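Local atomic coordinates of 1,3-alpha-isomaltosidase (Kribbella flavida DSM 17836, PDB entry 5X3I), a protein that hydrolyses the alpha-1,3-glucosidic linkages of a cyclic tetrasaccharide derived from starch, releasing isomaltose inside the cell. Residues 194-199 and 551-556; 377-382 and 463-468; 425-430 and 437-442; 678-683 and 736-741. The protein carries 1 engineered substitution. All blocks are in the same frame, centred on the assembly; numbering follows the deposited sequence.

Interaction 1 (194-199 and 551-556)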
loop_
_atom_site.group_PDB
_atom_site.type_symbol
_atom_site.label_atom_id
_atom_site.label_comp_id
_atom_site.label_asym_id
_atom_site.label_seq_id
_atom_site.Cartn_x
_atom_site.Cartn_y
_atom_site.Cartn_z
ATOM N N ASP A 194 -11.738 -4.209 3.667
ATOM C CA ASP A 194 -12.895 -4.863 4.289
ATOM C C ASP A 194 -14.270 -4.380 3.831
ATOM O O ASP A 194 -15.158 -5.190 3.607
ATOM C CB ASP A 194 -12.799 -4.810 5.829
ATOM C CG ASP A 194 -12.550 -3.427 6.366
ATOM O OD1 ASP A 194 -12.540 -2.461 5.578
ATOM O OD2 ASP A 194 -12.371 -3.309 7.599
ATOM N N ALA A 195 -14.461 -3.073 3.711
ATOM C CA ALA A 195 -15.767 -2.552 3.303
ATOM C C ALA A 195 -15.684 -1.206 2.598
ATOM O O ALA A 195 -14.799 -0.408 2.873
ATOM C CB ALA A 195 -16.701 -2.448 4.524
ATOM N N LEU A 196 -16.616 -0.957 1.686
ATOM C CA LEU A 196 -16.750 0.363 1.091
ATOM C C LEU A 196 -17.201 1.385 2.145
ATOM O O LEU A 196 -16.594 2.444 2.312
ATOM C CB LEU A 196 -17.742 0.328 -0.070
ATOM C CG LEU A 196 -17.938 1.648 -0.816
ATOM C CD1 LEU A 196 -16.738 1.963 -1.695
ATOM C CD2 LEU A 196 -19.204 1.607 -1.641
ATOM N N ASP A 197 -18.266 1.047 2.861
ATOM C CA ASP A 197 -18.787 1.901 3.931
ATOM C C ASP A 197 -18.166 1.502 5.268
ATOM O O ASP A 197 -18.305 0.371 5.697
ATOM C CB ASP A 197 -20.307 1.799 3.975
ATOM C CG ASP A 197 -20.920 2.465 5.203
ATOM O OD1 ASP A 197 -20.330 3.403 5.781
ATOM O OD2 ASP A 197 -22.027 2.042 5.562
ATOM N N GLN A 198 -17.464 2.430 5.910
ATOM C CA GLN A 198 -16.739 2.126 7.146
ATOM C C GLN A 198 -17.536 2.425 8.429
ATOM O O GLN A 198 -17.020 2.257 9.534
ATOM C CB GLN A 198 -15.420 2.900 7.185
ATOM C CG GLN A 198 -14.362 2.407 6.197
ATOM C CD GLN A 198 -13.846 1.033 6.549
ATOM O OE1 GLN A 198 -13.499 0.761 7.702
ATOM N NE2 GLN A 198 -13.807 0.149 5.562
ATOM N N ARG A 199 -18.777 2.875 8.284
ATOM C CA ARG A 199 -19.569 3.236 9.457
ATOM C C ARG A 199 -19.829 2.021 10.346
ATOM O O ARG A 199 -20.227 0.966 9.874
ATOM C CB ARG A 199 -20.890 3.885 9.050
ATOM C CG ARG A 199 -21.652 4.465 10.240
ATOM C CD ARG A 199 -22.801 5.368 9.823
ATOM N NE ARG A 199 -23.489 5.922 10.986
ATOM C CZ ARG A 199 -24.467 6.818 10.924
ATOM N NH1 ARG A 199 -24.886 7.266 9.753
ATOM N NH2 ARG A 199 -25.025 7.265 12.040
ATOM N N GLY A 551 -9.835 -1.086 -4.627
ATOM C CA GLY A 551 -9.911 -0.203 -5.782
ATOM C C GLY A 551 -10.947 0.899 -5.643
ATOM O O GLY A 551 -10.659 2.058 -5.898
ATOM N N LEU A 552 -12.151 0.531 -5.216
ATOM C CA LEU A 552 -13.245 1.495 -5.055
ATOM C C LEU A 552 -12.959 2.565 -4.006
ATOM O O LEU A 552 -13.211 3.746 -4.226
ATOM C CB LEU A 552 -14.529 0.760 -4.699
ATOM C CG LEU A 552 -15.026 -0.104 -5.844
ATOM C CD1 LEU A 552 -16.113 -1.035 -5.394
ATOM C CD2 LEU A 552 -15.502 0.809 -6.963
ATOM N N THR A 553 -12.438 2.143 -2.863
ATOM C CA THR A 553 -12.126 3.074 -1.795
ATOM C C THR A 553 -10.958 3.966 -2.191
ATOM O O THR A 553 -11.023 5.173 -1.994
ATOM C CB THR A 553 -11.821 2.350 -0.466
ATOM O OG1 THR A 553 -10.939 1.247 -0.686
ATOM C CG2 THR A 553 -13.121 1.828 0.153
ATOM N N ALA A 554 -9.916 3.383 -2.789
ATOM C CA ALA A 554 -8.787 4.182 -3.275
ATOM C C ALA A 554 -9.247 5.244 -4.272
ATOM O O ALA A 554 -8.819 6.392 -4.216
ATOM C CB ALA A 554 -7.718 3.292 -3.904
ATOM N N ALA A 555 -10.127 4.847 -5.182
ATOM C CA ALA A 555 -10.656 5.774 -6.178
ATOM C C ALA A 555 -11.445 6.918 -5.537
ATOM O O ALA A 555 -11.360 8.054 -5.973
ATOM C CB ALA A 555 -11.530 5.036 -7.162
ATOM N N SER A 556 -12.221 6.606 -4.501
ATOM C CA SER A 556 -12.992 7.643 -3.811
ATOM C C SER A 556 -12.083 8.704 -3.202
ATOM O O SER A 556 -12.521 9.810 -2.915
ATOM C CB SER A 556 -13.873 7.034 -2.726
ATOM O OG SER A 556 -14.814 6.138 -3.266
#
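An interface between the galactose mutarotase-like domain and the (beta/alpha)8 TIM barrel of this family 31 glycosidase is made here, where L196 of a loop lies against L552 and T553 on barrel helix 541-556. The contact is apolar and uses few atoms. L196 CD1 reaches the helix 3.9 Å from L552 CB, and the two leucine side chains cross at about a right angle. That reach follows from the first torsion of L196, which sets CG anti to the backbone N (chi1 -178°) and brings CD1 against L552. T553 CG2 lies against the loop backbone, 4.0 Å from L196 CA and 3.9 Å from A195 O, and is also near L196 CD1. The other branch of T553 is polar and turned to different partners, since OG1 bonds to T549 O one turn back and also to the backbone N of R192, a second tie to the same loop. The loop is stiffened from within. Q198 NE2 bonds to D194 OD1 at 2.9 Å, the acceptor lying nearly in the amide plane, and it bonds to A195 O as well. Outside the pair, L196 also touches V187 of strand 185-188, and S556 O meets H228 NE2. One turn on from L552, S556 OG lies 3.0 Å from L552 O, which S556 N approaches from the opposite face of the carbonyl plane.

Interaction 2 (377-382 and 463-468)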
loop_
_atom_site.group_PDB
_atom_site.type_symbol
_atom_site.label_atom_id
_atom_site.label_comp_id
_atom_site.label_asym_id
_atom_site.label_seq_id
_atom_site.Cartn_x
_atom_site.Cartn_y
_atom_site.Cartn_z
ATOM N N ALA A 377 19.454 -5.548 -25.975
ATOM C CA ALA A 377 18.838 -6.265 -27.088
ATOM C C ALA A 377 17.467 -6.804 -26.693
ATOM O O ALA A 377 16.529 -6.739 -27.473
ATOM C CB ALA A 377 19.738 -7.403 -27.567
ATOM N N MET A 378 17.354 -7.332 -25.477
ATOM C CA MET A 378 16.070 -7.823 -24.989
ATOM C C MET A 378 15.032 -6.700 -24.983
ATOM O O MET A 378 13.930 -6.857 -25.497
ATOM C CB MET A 378 16.205 -8.417 -23.582
ATOM C CG MET A 378 14.873 -8.857 -22.983
ATOM S SD MET A 378 14.954 -9.260 -21.225
ATOM C CE MET A 378 15.499 -7.713 -20.543
ATOM N N ILE A 379 15.411 -5.558 -24.426
ATOM C CA ILE A 379 14.492 -4.439 -24.287
ATOM C C ILE A 379 14.153 -3.836 -25.652
ATOM O O ILE A 379 13.017 -3.470 -25.897
ATOM C CB ILE A 379 15.066 -3.349 -23.349
ATOM C CG1 ILE A 379 15.186 -3.890 -21.926
ATOM C CG2 ILE A 379 14.205 -2.103 -23.353
ATOM C CD1 ILE A 379 15.981 -2.988 -21.000
ATOM N N ASP A 380 15.139 -3.748 -26.537
ATOM C CA ASP A 380 14.881 -3.237 -27.874
ATOM C C ASP A 380 13.855 -4.122 -28.591
ATOM O O ASP A 380 12.935 -3.612 -29.207
ATOM C CB ASP A 380 16.176 -3.129 -28.680
ATOM C CG ASP A 380 17.081 -2.009 -28.183
ATOM O OD1 ASP A 380 16.647 -1.214 -27.324
ATOM O OD2 ASP A 380 18.228 -1.919 -28.651
ATOM N N GLU A 381 13.989 -5.440 -28.473
ATOM C CA GLU A 381 13.024 -6.336 -29.105
ATOM C C GLU A 381 11.632 -6.180 -28.506
ATOM O O GLU A 381 10.659 -6.115 -29.246
ATOM C CB GLU A 381 13.459 -7.798 -29.014
ATOM C CG GLU A 381 12.414 -8.795 -29.557
ATOM C CD GLU A 381 12.079 -8.605 -31.056
ATOM O OE1 GLU A 381 12.864 -7.985 -31.791
ATOM O OE2 GLU A 381 11.025 -9.091 -31.497
ATOM N N LEU A 382 11.540 -6.104 -27.177
ATOM C CA LEU A 382 10.245 -5.918 -26.522
ATOM C C LEU A 382 9.612 -4.600 -26.984
ATOM O O LEU A 382 8.434 -4.557 -27.312
ATOM C CB LEU A 382 10.387 -5.952 -24.989
ATOM C CG LEU A 382 10.809 -7.294 -24.375
ATOM C CD1 LEU A 382 10.959 -7.209 -22.875
ATOM C CD2 LEU A 382 9.805 -8.390 -24.728
ATOM N N PHE A 463 19.322 2.089 -21.233
ATOM C CA PHE A 463 18.468 0.939 -21.520
ATOM C C PHE A 463 17.016 1.287 -21.878
ATOM O O PHE A 463 16.280 0.416 -22.304
ATOM C CB PHE A 463 18.501 -0.050 -20.345
ATOM C CG PHE A 463 19.811 -0.753 -20.200
ATOM C CD1 PHE A 463 20.184 -1.737 -21.103
ATOM C CD2 PHE A 463 20.689 -0.416 -19.183
ATOM C CE1 PHE A 463 21.407 -2.379 -20.991
ATOM C CE2 PHE A 463 21.903 -1.049 -19.058
ATOM C CZ PHE A 463 22.269 -2.038 -19.965
ATOM N N ASP A 464 16.619 2.545 -21.718
ATOM C CA ASP A 464 15.279 3.015 -22.109
ATOM C C ASP A 464 14.123 2.297 -21.364
ATOM O O ASP A 464 13.044 2.090 -21.914
ATOM C CB ASP A 464 15.099 2.869 -23.623
ATOM C CG ASP A 464 13.946 3.712 -24.164
ATOM O OD1 ASP A 464 13.655 4.797 -23.620
ATOM O OD2 ASP A 464 13.318 3.261 -25.126
ATOM N N VAL A 465 14.376 1.920 -20.113
ATOM C CA VAL A 465 13.343 1.350 -19.244
ATOM C C VAL A 465 12.157 2.325 -19.107
ATOM O O VAL A 465 12.338 3.532 -19.047
ATOM C CB VAL A 465 13.957 0.980 -17.872
ATOM C CG1 VAL A 465 12.892 0.766 -16.797
ATOM C CG2 VAL A 465 14.835 -0.259 -18.040
ATOM N N ASP A 466 10.944 1.793 -19.134
ATOM C CA ASP A 466 9.751 2.624 -19.154
ATOM C C ASP A 466 9.100 2.944 -17.806
ATOM O O ASP A 466 8.176 3.742 -17.744
ATOM C CB ASP A 466 8.734 1.966 -20.054
ATOM C CG ASP A 466 9.321 1.637 -21.405
ATOM O OD1 ASP A 466 9.589 0.467 -21.651
ATOM O OD2 ASP A 466 9.572 2.568 -22.172
ATOM N N GLY A 467 9.555 2.312 -16.741
ATOM C CA GLY A 467 8.937 2.543 -15.444
ATOM C C GLY A 467 9.598 1.738 -14.351
ATOM O O GLY A 467 10.476 0.934 -14.624
ATOM N N PHE A 468 9.176 1.956 -13.115
ATOM C CA PHE A 468 9.747 1.232 -11.989
ATOM C C PHE A 468 8.642 0.713 -11.096
ATOM O O PHE A 468 7.689 1.424 -10.797
ATOM C CB PHE A 468 10.698 2.120 -11.188
ATOM C CG PHE A 468 11.938 2.502 -11.928
ATOM C CD1 PHE A 468 12.051 3.750 -12.523
ATOM C CD2 PHE A 468 12.990 1.610 -12.042
ATOM C CE1 PHE A 468 13.200 4.103 -13.215
ATOM C CE2 PHE A 468 14.134 1.952 -12.727
ATOM C CZ PHE A 468 14.241 3.202 -13.311
HETATM O O HOH W 1 17.508 -0.908 -24.365
#
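I379 lays its two methyl-bearing branches over the carbonyl of F463, where a helix of the TIM barrel packs against the loop leading into barrel strand 467-470. I379 CG2 comes within 3.4 Å of F463 O, and CD1 is 3.7 Å from the same oxygen, so the carbonyl sits against both branches. CD1 goes on to touch F463 CB at 3.9 Å and V465 CG2 at 4.2 Å. With CG1 beside the backbone N (chi1 -66°) and CD1 extended beyond it (chi2 169°), the longer branch reaches the angle between F463 and V465. The F463 side chain crosses I379 at about a right angle, and its ring has an edge-to-face partner in W345, which I379 also touches.

The oxygen is not left to methyl groups. A water lies 2.7 Å from F463 O and 3.1 Å from D380 OD1, placed to donate to each, and so can bridge the helix and the loop beside the apolar patch. The chain leaves helix 457-461 at D464, the first residue with non-helical angles, its phi positive at 61°. The V465 side chain also touches L391 of the neighbouring strand 388-393, and D466 is held by H383 and by V389 N. The nearby acids have basic partners: D380 pairs with K376, while D464 and D466 share K513. D380 OD1 and D464 OD2, of like charge, are 6.0 Å apart.

Interaction 3 (425-430 and 437-442)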
loop_
_atom_site.group_PDB
_atom_site.type_symbol
_atom_site.label_atom_id
_atom_site.label_comp_id
_atom_site.label_asym_id
_atom_site.label_seq_id
_atom_site.Cartn_x
_atom_site.Cartn_y
_atom_site.Cartn_z
ATOM N N GLY A 425 21.421 9.755 16.123
ATOM C CA GLY A 425 22.274 10.167 15.025
ATOM C C GLY A 425 22.896 9.044 14.214
ATOM O O GLY A 425 23.485 9.305 13.165
ATOM N N THR A 426 22.788 7.809 14.695
ATOM C CA THR A 426 23.180 6.642 13.900
ATOM C C THR A 426 22.131 6.379 12.813
ATOM O O THR A 426 21.004 6.845 12.917
ATOM C CB THR A 426 23.336 5.375 14.752
ATOM O OG1 THR A 426 22.063 4.991 15.282
ATOM C CG2 THR A 426 24.340 5.595 15.910
ATOM N N ALA A 427 22.506 5.641 11.772
ATOM C CA ALA A 427 21.580 5.359 10.681
ATOM C C ALA A 427 20.526 4.348 11.097
ATOM O O ALA A 427 20.829 3.353 11.749
ATOM C CB ALA A 427 22.334 4.858 9.452
ATOM N N TYR A 428 19.286 4.612 10.720
ATOM C CA TYR A 428 18.203 3.664 10.954
ATOM C C TYR A 428 18.454 2.353 10.226
ATOM O O TYR A 428 18.881 2.357 9.083
ATOM C CB TYR A 428 16.869 4.253 10.504
ATOM C CG TYR A 428 15.727 3.276 10.582
ATOM C CD1 TYR A 428 15.191 2.906 11.808
ATOM C CD2 TYR A 428 15.182 2.721 9.432
ATOM C CE1 TYR A 428 14.151 2.022 11.886
ATOM C CE2 TYR A 428 14.143 1.832 9.501
ATOM C CZ TYR A 428 13.626 1.485 10.732
ATOM O OH TYR A 428 12.587 0.598 10.810
ATOM N N ARG A 429 18.182 1.238 10.867
ATOM C CA ARG A 429 18.259 -0.072 10.288
ATOM C C ARG A 429 16.919 -0.775 10.205
ATOM O O ARG A 429 16.202 -0.872 11.144
ATOM C CB ARG A 429 19.215 -0.954 11.045
ATOM C CG ARG A 429 20.495 -0.313 11.484
ATOM C CD ARG A 429 21.444 -0.044 10.380
ATOM N NE ARG A 429 22.098 -1.247 9.918
ATOM C CZ ARG A 429 23.281 -1.654 10.332
ATOM N NH1 ARG A 429 23.888 -0.962 11.238
ATOM N NH2 ARG A 429 23.841 -2.740 9.867
ATOM N N ASN A 430 16.617 -1.255 9.032
ATOM C CA ASN A 430 15.397 -1.961 8.759
ATOM C C ASN A 430 15.113 -2.999 9.836
ATOM O O ASN A 430 15.859 -3.888 10.058
ATOM C CB ASN A 430 15.406 -2.595 7.373
ATOM C CG ASN A 430 14.038 -3.069 6.926
ATOM O OD1 ASN A 430 13.048 -2.537 7.269
ATOM N ND2 ASN A 430 14.037 -4.039 6.115
ATOM N N GLN A 437 18.236 -5.106 8.612
ATOM C CA GLN A 437 19.155 -4.037 8.971
ATOM C C GLN A 437 19.576 -3.182 7.782
ATOM O O GLN A 437 20.592 -2.500 7.846
ATOM C CB GLN A 437 20.405 -4.621 9.630
ATOM C CG GLN A 437 20.112 -5.551 10.780
ATOM C CD GLN A 437 19.773 -4.791 12.027
ATOM O OE1 GLN A 437 20.657 -4.242 12.684
ATOM N NE2 GLN A 437 18.486 -4.731 12.357
ATOM N N ALA A 438 18.782 -3.186 6.717
ATOM C CA ALA A 438 19.088 -2.350 5.562
ATOM C C ALA A 438 18.848 -0.882 5.903
ATOM O O ALA A 438 17.939 -0.571 6.657
ATOM C CB ALA A 438 18.247 -2.768 4.360
ATOM N N LEU A 439 19.664 0.013 5.354
ATOM C CA LEU A 439 19.436 1.458 5.496
ATOM C C LEU A 439 18.323 1.945 4.574
ATOM O O LEU A 439 18.070 1.345 3.537
ATOM C CB LEU A 439 20.713 2.244 5.192
ATOM C CG LEU A 439 21.985 1.680 5.813
ATOM C CD1 LEU A 439 23.175 2.522 5.448
ATOM C CD2 LEU A 439 21.824 1.594 7.324
ATOM N N MET A 440 17.666 3.030 4.958
ATOM C CA MET A 440 16.680 3.682 4.101
ATOM C C MET A 440 17.253 4.983 3.564
ATOM O O MET A 440 17.666 5.826 4.346
ATOM C CB MET A 440 15.378 3.972 4.860
ATOM C CG MET A 440 14.559 2.754 5.288
ATOM S SD MET A 440 13.087 3.221 6.247
ATOM C CE MET A 440 11.991 3.789 4.954
ATOM N N PRO A 441 17.272 5.161 2.232
ATOM C CA PRO A 441 17.730 6.467 1.747
ATOM C C PRO A 441 16.752 7.544 2.193
ATOM O O PRO A 441 15.553 7.301 2.210
ATOM C CB PRO A 441 17.729 6.306 0.220
ATOM C CG PRO A 441 16.687 5.286 -0.042
ATOM C CD PRO A 441 16.719 4.331 1.153
ATOM N N ASP A 442 17.230 8.730 2.517
ATOM C CA ASP A 442 16.284 9.692 3.022
ATOM C C ASP A 442 15.777 10.480 1.833
ATOM O O ASP A 442 16.350 11.485 1.442
ATOM C CB ASP A 442 16.997 10.593 4.041
ATOM C CG ASP A 442 16.082 11.581 4.729
ATOM O OD1 ASP A 442 14.941 11.795 4.298
ATOM O OD2 ASP A 442 16.547 12.172 5.717
HETATM O O HOH W 2 18.751 4.438 7.194
#
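R429 and Q437 meet where a long loop of the TIM-barrel domain folds back on itself, and backbone acceptors take most of the bonding. R429 NE donates to Q437 O at 2.9 Å, almost straight (168°) and with the oxygen in the guanidinium plane. Two bends in the arginine chain, at chi2 and chi3, bring NE round to that oxygen. Q437 O accepts from T399 OG1 as well, while R429 NH2 makes a weak bond to the same hydroxyl. Two main-chain bonds follow: N430 N gives to A438 O at 2.8 Å, and Q437 N gives to N430 O at 3.0 Å, in the carbonyl plane on a lone pair. N430 ND2 bonds to F435 O, in the residues between the two segments. Further along, direct pairing gives way to a water, placed to donate to Y428 O at 2.8 Å and accepting from M440 N at 2.9 Å.

Apolar groups fill in around these bonds. L439 CD2 lies 3.5 Å from R429 CD, the two chains running side by side, and M440 SD makes an oblique Met-aromatic contact with Y428, 3.7 Å from CE2. A leucine in place of R429 would probably leave Q437 O with T399 OG1 but without the nearly straight bond from NE, and T399 OG1 without its weak arginine partner. Y428 OH bonds to H475 O and W477 N, and the M440 side chain is about 8 Å from that of E474, an active-site residue by similarity. The chemistry thus implies a loop held by two main-chain bonds and one arginine-to-carbonyl bond, with a water beside them, and joined through Y428 to the segment that follows E474.

Interaction 4 (678-683 and 736-741)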
loop_
_atom_site.group_PDB
_atom_site.type_symbol
_atom_site.label_atom_id
_atom_site.label_comp_id
_atom_site.label_asym_id
_atom_site.label_seq_id
_atom_site.Cartn_x
_atom_site.Cartn_y
_atom_site.Cartn_z
ATOM N N GLY A 678 -15.462 4.756 -15.788
ATOM C CA GLY A 678 -15.754 6.013 -16.445
ATOM C C GLY A 678 -17.239 6.344 -16.384
ATOM O O GLY A 678 -17.994 5.729 -15.632
ATOM N N ASP A 679 -17.660 7.308 -17.192
ATOM C CA ASP A 679 -19.055 7.730 -17.240
ATOM C C ASP A 679 -20.000 6.652 -17.770
ATOM O O ASP A 679 -21.108 6.502 -17.270
ATOM C CB ASP A 679 -19.209 8.978 -18.116
ATOM C CG ASP A 679 -18.539 10.189 -17.532
ATOM O OD1 ASP A 679 -18.278 10.188 -16.323
ATOM O OD2 ASP A 679 -18.283 11.152 -18.273
ATOM N N GLU A 680 -19.582 5.942 -18.814
ATOM C CA GLU A 680 -20.524 5.152 -19.611
ATOM C C GLU A 680 -20.783 3.681 -19.291
ATOM O O GLU A 680 -21.767 3.128 -19.766
ATOM C CB GLU A 680 -20.084 5.224 -21.079
ATOM C CG GLU A 680 -19.562 6.584 -21.511
ATOM C CD GLU A 680 -20.573 7.710 -21.358
ATOM O OE1 GLU A 680 -21.757 7.441 -21.098
ATOM O OE2 GLU A 680 -20.177 8.877 -21.510
ATOM N N LEU A 681 -19.946 3.043 -18.486
ATOM C CA LEU A 681 -20.072 1.597 -18.317
ATOM C C LEU A 681 -20.234 1.196 -16.860
ATOM O O LEU A 681 -19.468 1.624 -16.016
ATOM C CB LEU A 681 -18.854 0.871 -18.892
ATOM C CG LEU A 681 -18.574 0.925 -20.396
ATOM C CD1 LEU A 681 -17.216 0.297 -20.694
ATOM C CD2 LEU A 681 -19.668 0.228 -21.174
ATOM N N LEU A 682 -21.206 0.332 -16.592
ATOM C CA LEU A 682 -21.418 -0.206 -15.259
ATOM C C LEU A 682 -20.963 -1.656 -15.213
ATOM O O LEU A 682 -21.388 -2.489 -16.014
ATOM C CB LEU A 682 -22.890 -0.074 -14.850
ATOM C CG LEU A 682 -23.244 -0.363 -13.389
ATOM C CD1 LEU A 682 -24.456 0.432 -12.980
ATOM C CD2 LEU A 682 -23.509 -1.832 -13.186
ATOM N N ILE A 683 -20.085 -1.946 -14.267
ATOM C CA ILE A 683 -19.485 -3.263 -14.142
ATOM C C ILE A 683 -20.001 -3.974 -12.896
ATOM O O ILE A 683 -20.184 -3.346 -11.862
ATOM C CB ILE A 683 -17.951 -3.165 -14.063
ATOM C CG1 ILE A 683 -17.416 -2.109 -15.035
ATOM C CG2 ILE A 683 -17.319 -4.523 -14.275
ATOM C CD1 ILE A 683 -17.766 -2.363 -16.490
ATOM N N SER A 736 -23.641 3.908 -29.045
ATOM C CA SER A 736 -23.160 4.058 -30.407
ATOM C C SER A 736 -21.630 4.090 -30.423
ATOM O O SER A 736 -21.009 3.530 -31.312
ATOM C CB SER A 736 -23.733 5.325 -31.044
ATOM O OG SER A 736 -23.169 5.541 -32.325
ATOM N N GLU A 737 -21.030 4.718 -29.419
ATOM C CA GLU A 737 -19.576 4.805 -29.341
ATOM C C GLU A 737 -18.931 3.508 -28.845
ATOM O O GLU A 737 -17.824 3.187 -29.250
ATOM C CB GLU A 737 -19.151 5.967 -28.436
ATOM C CG GLU A 737 -19.822 7.291 -28.751
ATOM C CD GLU A 737 -19.235 8.467 -27.981
ATOM O OE1 GLU A 737 -18.452 8.251 -27.035
ATOM O OE2 GLU A 737 -19.556 9.619 -28.329
ATOM N N LEU A 738 -19.593 2.788 -27.945
ATOM C CA LEU A 738 -18.983 1.594 -27.352
ATOM C C LEU A 738 -19.226 0.293 -28.104
ATOM O O LEU A 738 -18.518 -0.687 -27.896
ATOM C CB LEU A 738 -19.479 1.402 -25.911
ATOM C CG LEU A 738 -18.787 2.109 -24.740
ATOM C CD1 LEU A 738 -17.280 1.871 -24.769
ATOM C CD2 LEU A 738 -19.104 3.589 -24.696
ATOM N N GLN A 739 -20.204 0.290 -28.995
ATOM C CA GLN A 739 -20.599 -0.939 -29.672
ATOM C C GLN A 739 -19.455 -1.665 -30.404
ATOM O O GLN A 739 -19.364 -2.884 -30.310
ATOM C CB GLN A 739 -21.741 -0.655 -30.653
ATOM C CG GLN A 739 -22.402 -1.910 -31.192
ATOM C CD GLN A 739 -23.612 -1.612 -32.061
ATOM O OE1 GLN A 739 -23.816 -0.483 -32.499
ATOM N NE2 GLN A 739 -24.421 -2.629 -32.308
ATOM N N PRO A 740 -18.578 -0.927 -31.122
ATOM C CA PRO A 740 -17.494 -1.644 -31.804
ATOM C C PRO A 740 -16.604 -2.421 -30.849
ATOM O O PRO A 740 -16.157 -3.509 -31.194
ATOM C CB PRO A 740 -16.703 -0.527 -32.481
ATOM C CG PRO A 740 -17.681 0.557 -32.674
ATOM C CD PRO A 740 -18.568 0.503 -31.466
ATOM N N VAL A 741 -16.364 -1.869 -29.664
ATOM C CA VAL A 741 -15.536 -2.528 -28.663
ATOM C C VAL A 741 -16.045 -3.930 -28.384
ATOM O O VAL A 741 -15.273 -4.866 -28.209
ATOM C CB VAL A 741 -15.504 -1.726 -27.351
ATOM C CG1 VAL A 741 -14.806 -2.511 -26.249
ATOM C CG2 VAL A 741 -14.835 -0.393 -27.574
#
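L738 of the C-terminal helix 735-742 presses its branched end onto L681 and E680, at the start of a strand in the beta-sheet C-terminal domain. L738 CG lies 4.1 Å from L681 CD2, and the side chains cross obliquely. L738 CD2 turns to E680 instead, meeting CB at 4.1 Å, so that only the aliphatic root of the glutamate takes part in the apolar contact. No hydrogen bond spans the two segments.

The next shell explains where the acid goes. E680 bends at chi2 (-60°), and its carboxylate lies away from L738, where OE1 forms a salt bridge with R731 NH1. E737, a helix neighbour of L738, pairs with R734, and the two carboxylates remain apart, E680 OE2 to E737 OE1 being 5.8 Å. A sulfate, probably from the crystallisation liquor, lies about 5 Å from the E680 side chain. The backbone of E680 is positioned too, its N bonding to Y639 OH, and Y639 touches both leucines.

Beyond this shell, D679 meets R656 and R646 through salt bridges, in the turn between strands 675-677 and 681-683. Past L738 the helix is kinked, the nitrogens of P740 and V741 lacking regular bonds to the preceding turn, although V741 N has a weak bond to L738 O. The contact sits among neighbouring elements: strand 728-731 pairs with 681-683 and offers C730 to both leucines, while helix 622-650 contributes Y639 to them and S635 and L636 to V741.

Overall arrangement
Interactions 1, 2 and 4 are small, buried and apolar, each centred on one leucine or isoleucine packed against a different element, with no direct hydrogen bond across. Their places differ: interaction 1 joins the barrel to the mutarotase-like domain, interaction 2 packs within the barrel, and interaction 4 seats the last helix on the C-terminal sheet. Interaction 3, also in the barrel domain and also mostly buried, though Q437 is exposed, buries more surface and is bonded largely through main-chain atoms. A water lies between the segments in interactions 2 and 3. Interactions 1 and 4 come closest, their nearest atoms about 8 Å apart, whereas the centres of interactions 3 and 4 are 49 Å apart.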